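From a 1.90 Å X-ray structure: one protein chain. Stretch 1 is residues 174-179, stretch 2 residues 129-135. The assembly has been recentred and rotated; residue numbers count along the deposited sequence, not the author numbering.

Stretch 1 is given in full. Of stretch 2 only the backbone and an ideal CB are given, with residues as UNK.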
# COMPACT_ATOMS: atom_id res chain seq x y z
N LYS A 174 -8.06 -4.89 12.87
CA LYS A 174 -8.02 -6.04 13.77
C LYS A 174 -6.63 -6.39 14.31
O LYS A 174 -6.54 -7.11 15.29
CB LYS A 174 -8.65 -7.27 13.12
CG LYS A 174 -7.85 -7.82 11.94
CD LYS A 174 -8.71 -8.72 11.08
CE LYS A 174 -9.22 -9.90 11.88
NZ LYS A 174 -9.18 -11.12 11.04
N ARG A 175 -5.53 -5.94 13.70
CA ARG A 175 -4.21 -6.27 14.24
C ARG A 175 -3.70 -5.21 15.20
O ARG A 175 -2.63 -5.35 15.80
CB ARG A 175 -3.18 -6.58 13.13
CG ARG A 175 -3.16 -8.06 12.83
CD ARG A 175 -2.32 -8.51 11.65
NE ARG A 175 -2.58 -9.93 11.40
CZ ARG A 175 -1.67 -10.92 11.37
NH1 ARG A 175 -0.37 -10.71 11.53
NH2 ARG A 175 -2.09 -12.16 11.19
N GLY A 176 -4.45 -4.12 15.30
CA GLY A 176 -4.29 -3.13 16.37
C GLY A 176 -3.13 -2.15 16.37
O GLY A 176 -2.84 -1.50 17.40
N TYR A 177 -2.45 -1.99 15.23
CA TYR A 177 -1.35 -1.07 15.20
C TYR A 177 -1.93 0.32 15.42
O TYR A 177 -2.91 0.64 14.78
CB TYR A 177 -0.62 -1.11 13.83
CG TYR A 177 0.83 -0.74 13.96
CD1 TYR A 177 1.21 0.50 14.40
CD2 TYR A 177 1.82 -1.64 13.58
CE1 TYR A 177 2.55 0.84 14.53
CE2 TYR A 177 3.17 -1.33 13.70
CZ TYR A 177 3.53 -0.09 14.18
OH TYR A 177 4.85 0.23 14.31
N PRO A 178 -1.35 1.13 16.33
CA PRO A 178 -1.81 2.51 16.48
C PRO A 178 -1.70 3.28 15.16
O PRO A 178 -0.63 3.36 14.56
CB PRO A 178 -0.85 3.08 17.51
CG PRO A 178 -0.56 1.91 18.39
CD PRO A 178 -0.45 0.75 17.43
N LEU A 179 -2.82 3.88 14.74
CA LEU A 179 -2.97 4.34 13.37
C LEU A 179 -1.99 5.41 13.00
O LEU A 179 -1.40 5.39 11.93
CB LEU A 179 -4.40 4.80 13.13
CG LEU A 179 -4.68 5.44 11.76
CD1 LEU A 179 -4.41 4.45 10.63
CD2 LEU A 179 -6.12 5.93 11.75
N UNK A 129 0.81 -9.07 1.58
CA UNK A 129 1.73 -8.88 2.69
C UNK A 129 1.04 -9.10 4.04
O UNK A 129 -0.19 -9.18 4.08
CB UNK A 129 2.34 -7.48 2.63
N UNK A 130 1.81 -9.15 5.12
CA UNK A 130 1.28 -9.47 6.48
C UNK A 130 1.90 -8.52 7.51
O UNK A 130 3.09 -8.56 7.79
CB UNK A 130 1.58 -10.92 6.86
N UNK A 131 1.08 -7.64 8.04
CA UNK A 131 1.49 -6.73 9.06
C UNK A 131 1.53 -7.42 10.42
O UNK A 131 0.97 -8.50 10.61
CB UNK A 131 0.55 -5.52 9.09
N UNK A 132 2.21 -6.80 11.37
CA UNK A 132 2.38 -7.45 12.68
C UNK A 132 1.08 -7.34 13.51
O UNK A 132 0.31 -6.37 13.37
CB UNK A 132 3.55 -6.82 13.44
N UNK A 133 0.84 -8.34 14.35
CA UNK A 133 -0.16 -8.19 15.43
C UNK A 133 0.48 -7.33 16.49
O UNK A 133 1.39 -7.77 17.17
CB UNK A 133 -0.61 -9.54 16.00
N UNK A 134 0.03 -6.09 16.61
CA UNK A 134 0.72 -5.11 17.43
C UNK A 134 0.57 -5.41 18.91
O UNK A 134 -0.53 -5.60 19.38
CB UNK A 134 0.20 -3.70 17.13
N UNK A 135 1.67 -5.44 19.62
CA UNK A 135 1.65 -5.56 21.08
C UNK A 135 2.62 -4.60 21.60
O UNK A 135 3.76 -4.56 21.14
CB UNK A 135 1.97 -6.97 21.57

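At position 129 the backbone is extended (phi/psi -141/170) and nothing of stretch 1 lies within 5.5 Å of the ideal CB, so this contact sets no preference. The deposited residue is Thr129, whose OG1 is hydrogen-bonded elsewhere in the structure.

Position 130 points its CB sideways, 5.1 Å from Arg175 NH1. A short or branched apolar group would fit beside the guanidinium, and so would a small polar one; the extended backbone suits beta-branched residues. It is Val130, in the t rotamer, with CG1 3.6 Å from Arg175 NH1.

At position 131 the backbone carbonyl does the work. Arg175 NH1 donates a hydrogen bond to O of residue 131 (2.7 Å, N-H...O angle 135°), and this acceptor lies at the edge of the guanidinium, where its N-H groups point. Any residue can supply a carbonyl, and phi/psi of -79/164 does not demand glycine; an ideal CB would sit 4.9 Å from Arg175 CD without a clash. The residue is Gly131.

Position 132 directs its CB away from stretch 1, 5.5 Å from Tyr177 CD2. Its nitrogen makes no hydrogen bond to stretch 1, and phi of -77° is compatible with proline; other apolar residues able to reach the tyrosine would also serve. Pro132 places CG 4.0 Å from Tyr177 CD2, at the edge of that ring.

Position 133 has a sideways CB 4.3 Å from Arg175 CG. An acidic side chain might seem attractive near the guanidinium, but a long aliphatic one could also lie along it. Lys133 takes the second course: its CG covers one face of the guanidinium, 3.6 Å from Arg175 NH1. Like charges are the price, with Lys133 NZ 4.4 Å from Arg175 NH2.

Position 134 faces stretch 1 most directly. Its backbone N donates to Arg175 O (2.9 Å, 161°), holding the CB toward stretch 1, 3.6 Å from Tyr177 CA. Beyond lie the Tyr177 ring and the Pro178 ring, surfaces that favour a flat aromatic group, although a large aliphatic one could also pack there. Tyr134, with chi1 t, uses both. Pro178 CD stands over its face in a CH-pi contact, 3.4 Å from the centroid of the Tyr134 ring and 3° off the normal, while the edge of Tyr134 approaches the face of Tyr177, with Tyr134 CD1 3.9 Å from Tyr177 CD2.

Position 135 turns its CB away, with no stretch 1 atom within 5.5 Å, leaving the choice free here. Lys135 makes no contact with stretch 1 and touches a crystal neighbour.

Stretch 2 (129-135) TVGPKYK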
# COMPACT_ATOMS: atom_id res chain seq x y z
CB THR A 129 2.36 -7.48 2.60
OG1 THR A 129 3.51 -7.43 3.44
CG2 THR A 129 1.36 -6.38 2.97
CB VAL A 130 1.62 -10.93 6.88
CG1 VAL A 130 1.18 -11.27 8.32
CG2 VAL A 130 1.05 -11.91 5.86
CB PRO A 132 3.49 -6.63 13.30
CG PRO A 132 3.25 -5.26 12.78
CD PRO A 132 2.79 -5.45 11.35
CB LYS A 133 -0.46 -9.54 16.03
CG LYS A 133 -1.13 -10.51 15.06
CD LYS A 133 -1.18 -11.93 15.62
CE LYS A 133 -2.34 -12.67 14.99
NZ LYS A 133 -2.19 -14.12 15.18
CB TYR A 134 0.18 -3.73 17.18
CG TYR A 134 0.91 -2.64 17.95
CD1 TYR A 134 2.01 -2.03 17.43
CD2 TYR A 134 0.49 -2.25 19.23
CE1 TYR A 134 2.68 -1.04 18.10
CE2 TYR A 134 1.17 -1.26 19.93
CZ TYR A 134 2.26 -0.65 19.34
OH TYR A 134 2.96 0.33 20.00
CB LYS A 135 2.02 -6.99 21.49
CG LYS A 135 0.90 -7.89 21.05
CD LYS A 135 1.10 -9.37 21.22
CE LYS A 135 -0.28 -9.99 21.03
NZ LYS A 135 -0.19 -11.26 20.27
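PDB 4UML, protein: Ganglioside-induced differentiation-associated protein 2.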